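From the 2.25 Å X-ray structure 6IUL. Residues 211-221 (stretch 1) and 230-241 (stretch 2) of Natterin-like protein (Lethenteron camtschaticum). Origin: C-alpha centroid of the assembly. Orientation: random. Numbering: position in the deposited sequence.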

# COMPACT_ATOMS: atom_id res chain seq x y z
N SER A 211 14.14 -4.73 4.28
CA SER A 211 13.09 -3.72 4.19
C SER A 211 13.58 -2.61 3.27
O SER A 211 14.38 -1.74 3.63
CB SER A 211 12.64 -3.20 5.56
OG SER A 211 13.55 -2.31 6.08
N LEU A 212 13.13 -2.66 2.03
CA LEU A 212 13.64 -1.76 0.97
C LEU A 212 12.90 -0.42 0.98
O LEU A 212 11.68 -0.39 1.18
CB LEU A 212 13.42 -2.40 -0.40
CG LEU A 212 14.14 -3.70 -0.65
CD1 LEU A 212 13.76 -4.26 -1.98
CD2 LEU A 212 15.65 -3.54 -0.57
N SER A 213 13.63 0.67 0.82
CA SER A 213 13.06 1.92 0.37
C SER A 213 13.84 2.40 -0.86
O SER A 213 14.98 1.98 -1.10
CB SER A 213 13.03 3.00 1.46
OG SER A 213 14.30 3.21 1.96
N VAL A 214 13.18 3.25 -1.64
CA VAL A 214 13.76 3.83 -2.85
C VAL A 214 13.89 5.32 -2.68
O VAL A 214 12.90 6.02 -2.46
CB VAL A 214 12.87 3.55 -4.05
CG1 VAL A 214 13.54 4.06 -5.31
CG2 VAL A 214 12.58 2.06 -4.17
N LYS A 215 15.11 5.83 -2.76
CA LYS A 215 15.34 7.25 -2.68
C LYS A 215 15.50 7.73 -4.12
O LYS A 215 16.55 7.56 -4.74
CB LYS A 215 16.53 7.60 -1.79
CG LYS A 215 16.71 9.09 -1.59
CD LYS A 215 17.91 9.38 -0.67
CE LYS A 215 19.19 9.64 -1.48
NZ LYS A 215 20.45 9.48 -0.71
N ALA A 216 14.40 8.27 -4.66
CA ALA A 216 14.29 8.60 -6.09
C ALA A 216 13.12 9.51 -6.35
O ALA A 216 12.25 9.68 -5.51
CB ALA A 216 14.10 7.34 -6.90
N GLY A 217 13.09 10.07 -7.56
CA GLY A 217 11.92 10.79 -8.01
C GLY A 217 11.02 9.89 -8.82
O GLY A 217 11.44 8.85 -9.29
N ILE A 218 9.78 10.30 -9.02
CA ILE A 218 8.84 9.48 -9.79
C ILE A 218 8.77 9.97 -11.23
O ILE A 218 8.70 11.18 -11.49
CB ILE A 218 7.44 9.52 -9.11
CG1 ILE A 218 7.45 8.62 -7.87
CG2 ILE A 218 6.35 9.08 -10.07
CD1 ILE A 218 6.19 8.70 -7.03
N PRO A 219 8.82 9.04 -12.20
CA PRO A 219 8.62 9.41 -13.60
C PRO A 219 7.24 10.02 -13.83
O PRO A 219 6.21 9.48 -13.38
CB PRO A 219 8.76 8.07 -14.35
CG PRO A 219 9.62 7.26 -13.45
CD PRO A 219 9.23 7.64 -12.06
N GLU A 220 7.24 11.16 -14.52
CA GLU A 220 6.02 11.92 -14.75
C GLU A 220 6.02 12.33 -16.22
O GLU A 220 7.04 12.30 -16.91
CB GLU A 220 5.98 13.18 -13.85
CG GLU A 220 5.80 12.90 -12.36
CD GLU A 220 5.95 14.14 -11.48
OE1 GLU A 220 6.26 15.24 -12.01
OE2 GLU A 220 5.76 13.99 -10.25
N VAL A 221 4.87 12.81 -16.65
CA VAL A 221 4.70 13.34 -17.98
C VAL A 221 4.75 14.87 -17.92
O VAL A 221 4.30 15.47 -16.97
CB VAL A 221 3.40 12.82 -18.57
CG1 VAL A 221 2.88 13.71 -19.67
CG2 VAL A 221 3.59 11.39 -19.07
N PHE A 230 8.66 12.56 -21.15
CA PHE A 230 8.94 12.10 -19.78
C PHE A 230 9.94 13.01 -19.04
O PHE A 230 10.87 13.54 -19.64
CB PHE A 230 9.45 10.66 -19.82
CG PHE A 230 8.40 9.64 -20.15
CD1 PHE A 230 7.25 9.55 -19.40
CD2 PHE A 230 8.59 8.71 -21.15
CE1 PHE A 230 6.30 8.59 -19.66
CE2 PHE A 230 7.63 7.77 -21.45
CZ PHE A 230 6.48 7.69 -20.69
N THR A 231 9.73 13.21 -17.74
CA THR A 231 10.77 13.71 -16.81
C THR A 231 10.66 12.97 -15.48
O THR A 231 9.74 12.15 -15.30
CB THR A 231 10.64 15.19 -16.49
OG1 THR A 231 9.24 15.51 -16.40
CG2 THR A 231 11.34 16.02 -17.55
N VAL A 232 11.59 13.23 -14.56
CA VAL A 232 11.49 12.64 -13.23
C VAL A 232 11.21 13.73 -12.24
O VAL A 232 11.95 14.71 -12.14
CB VAL A 232 12.76 11.82 -12.78
CG1 VAL A 232 13.01 10.65 -13.71
CG2 VAL A 232 13.99 12.70 -12.63
N GLY A 233 10.15 13.53 -11.46
CA GLY A 233 9.77 14.49 -10.43
C GLY A 233 10.80 14.66 -9.34
O GLY A 233 11.87 14.04 -9.32
N SER A 234 10.45 15.54 -8.42
CA SER A 234 11.23 15.81 -7.23
C SER A 234 11.48 14.50 -6.44
O SER A 234 10.61 13.64 -6.32
CB SER A 234 10.43 16.81 -6.37
OG SER A 234 11.17 17.25 -5.27
N GLU A 235 12.68 14.37 -5.90
CA GLU A 235 13.09 13.17 -5.21
C GLU A 235 12.47 13.04 -3.81
O GLU A 235 12.36 14.02 -3.08
CB GLU A 235 14.61 13.17 -5.08
CG GLU A 235 15.16 12.03 -4.25
CD GLU A 235 16.70 11.97 -4.30
OE1 GLU A 235 17.26 11.87 -5.42
OE2 GLU A 235 17.34 12.04 -3.22
N SER A 236 12.08 11.83 -3.46
CA SER A 236 11.73 11.50 -2.06
C SER A 236 11.95 10.00 -1.75
O SER A 236 12.56 9.29 -2.54
CB SER A 236 10.28 11.92 -1.74
OG SER A 236 9.39 11.15 -2.51
N THR A 237 11.42 9.56 -0.61
CA THR A 237 11.47 8.18 -0.16
C THR A 237 10.21 7.40 -0.51
O THR A 237 9.12 7.85 -0.24
CB THR A 237 11.67 8.17 1.35
OG1 THR A 237 13.00 8.63 1.60
CG2 THR A 237 11.56 6.79 1.93
N HIS A 238 10.36 6.22 -1.11
CA HIS A 238 9.19 5.45 -1.58
C HIS A 238 9.35 3.98 -1.21
O HIS A 238 10.46 3.48 -1.09
CB HIS A 238 9.05 5.54 -3.11
CG HIS A 238 8.99 6.94 -3.63
ND1 HIS A 238 7.84 7.71 -3.57
CD2 HIS A 238 9.93 7.73 -4.20
CE1 HIS A 238 8.08 8.90 -4.08
NE2 HIS A 238 9.34 8.93 -4.48
N ALA A 239 8.24 3.28 -1.05
CA ALA A 239 8.30 1.84 -1.01
C ALA A 239 8.47 1.39 -2.45
O ALA A 239 8.17 2.12 -3.40
CB ALA A 239 7.05 1.25 -0.38
N VAL A 240 8.91 0.16 -2.62
CA VAL A 240 9.16 -0.41 -3.92
C VAL A 240 7.88 -0.44 -4.77
O VAL A 240 7.93 -0.34 -5.99
CB VAL A 240 9.79 -1.80 -3.73
CG1 VAL A 240 9.43 -2.74 -4.82
CG2 VAL A 240 11.30 -1.67 -3.66
N GLU A 241 6.75 -0.63 -4.11
CA GLU A 241 5.47 -0.63 -4.75
C GLU A 241 4.55 0.30 -3.98
O GLU A 241 4.41 0.19 -2.76
CB GLU A 241 4.88 -2.03 -4.84
CG GLU A 241 3.95 -2.12 -6.05
CD GLU A 241 3.97 -3.45 -6.76
OE1 GLU A 241 4.90 -4.26 -6.51
OE2 GLU A 241 3.05 -3.67 -7.57
O HOH W 1 9.53 -1.32 -0.21

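The apolar centre of the contact lies at one end, where V240 meets two side chains. V240 CG2 sits 3.9 Å from L212 CD1 and 4.0 Å from V214 CG2. L212 and V214 are both buried, as suits their hydrocarbon side chains. A water ties the same end together: it donates to L212 O (2.7 Å) and accepts from V240 N (2.9 Å).

H238 has the largest area covered by the other stretch. Its side chain shares a sheet face with V214 and A216. I218 CG1 lies over one face of the H238 ring, 4.2 Å from the ring centroid, in a CH-pi contact. At the ring edge, H238 NE2 makes a weak hydrogen bond to A216 O (3.2 Å). A216 CB stays 5.0 Å from its nearest atom across the contact, H238 CD2. At the far end, V221 CG2 packs against F230 CE1 at 3.9 Å.

Antiparallel backbone pairing supplies most of the polar bonds. V214 N donates to H238 O (2.8 Å), and H238 N returns a bond to V214 O (2.9 Å). A216 N to S236 O and S236 N to A216 O are both 3.0 Å. E220 N to T231 O is 2.8 Å, and T231 N to E220 O is 3.0 Å. Between these pairs, G233 N donates to I218 O at 2.8 Å. P219 has no amide hydrogen to give, but its CA makes a CH...O contact with T231 O at 3.4 Å.

G217 CA lies 3.5 Å from G233 O in a CH...O contact. An ideal CB on G217 would fall 2.1 Å from G233 O, a clash, so glycine suits the place. One on G233 would clash with E220 OE2.

Exposed, longer side chains form the polar edge. There the aliphatic part of K215 meets E235, with CG 3.4 Å from OE2.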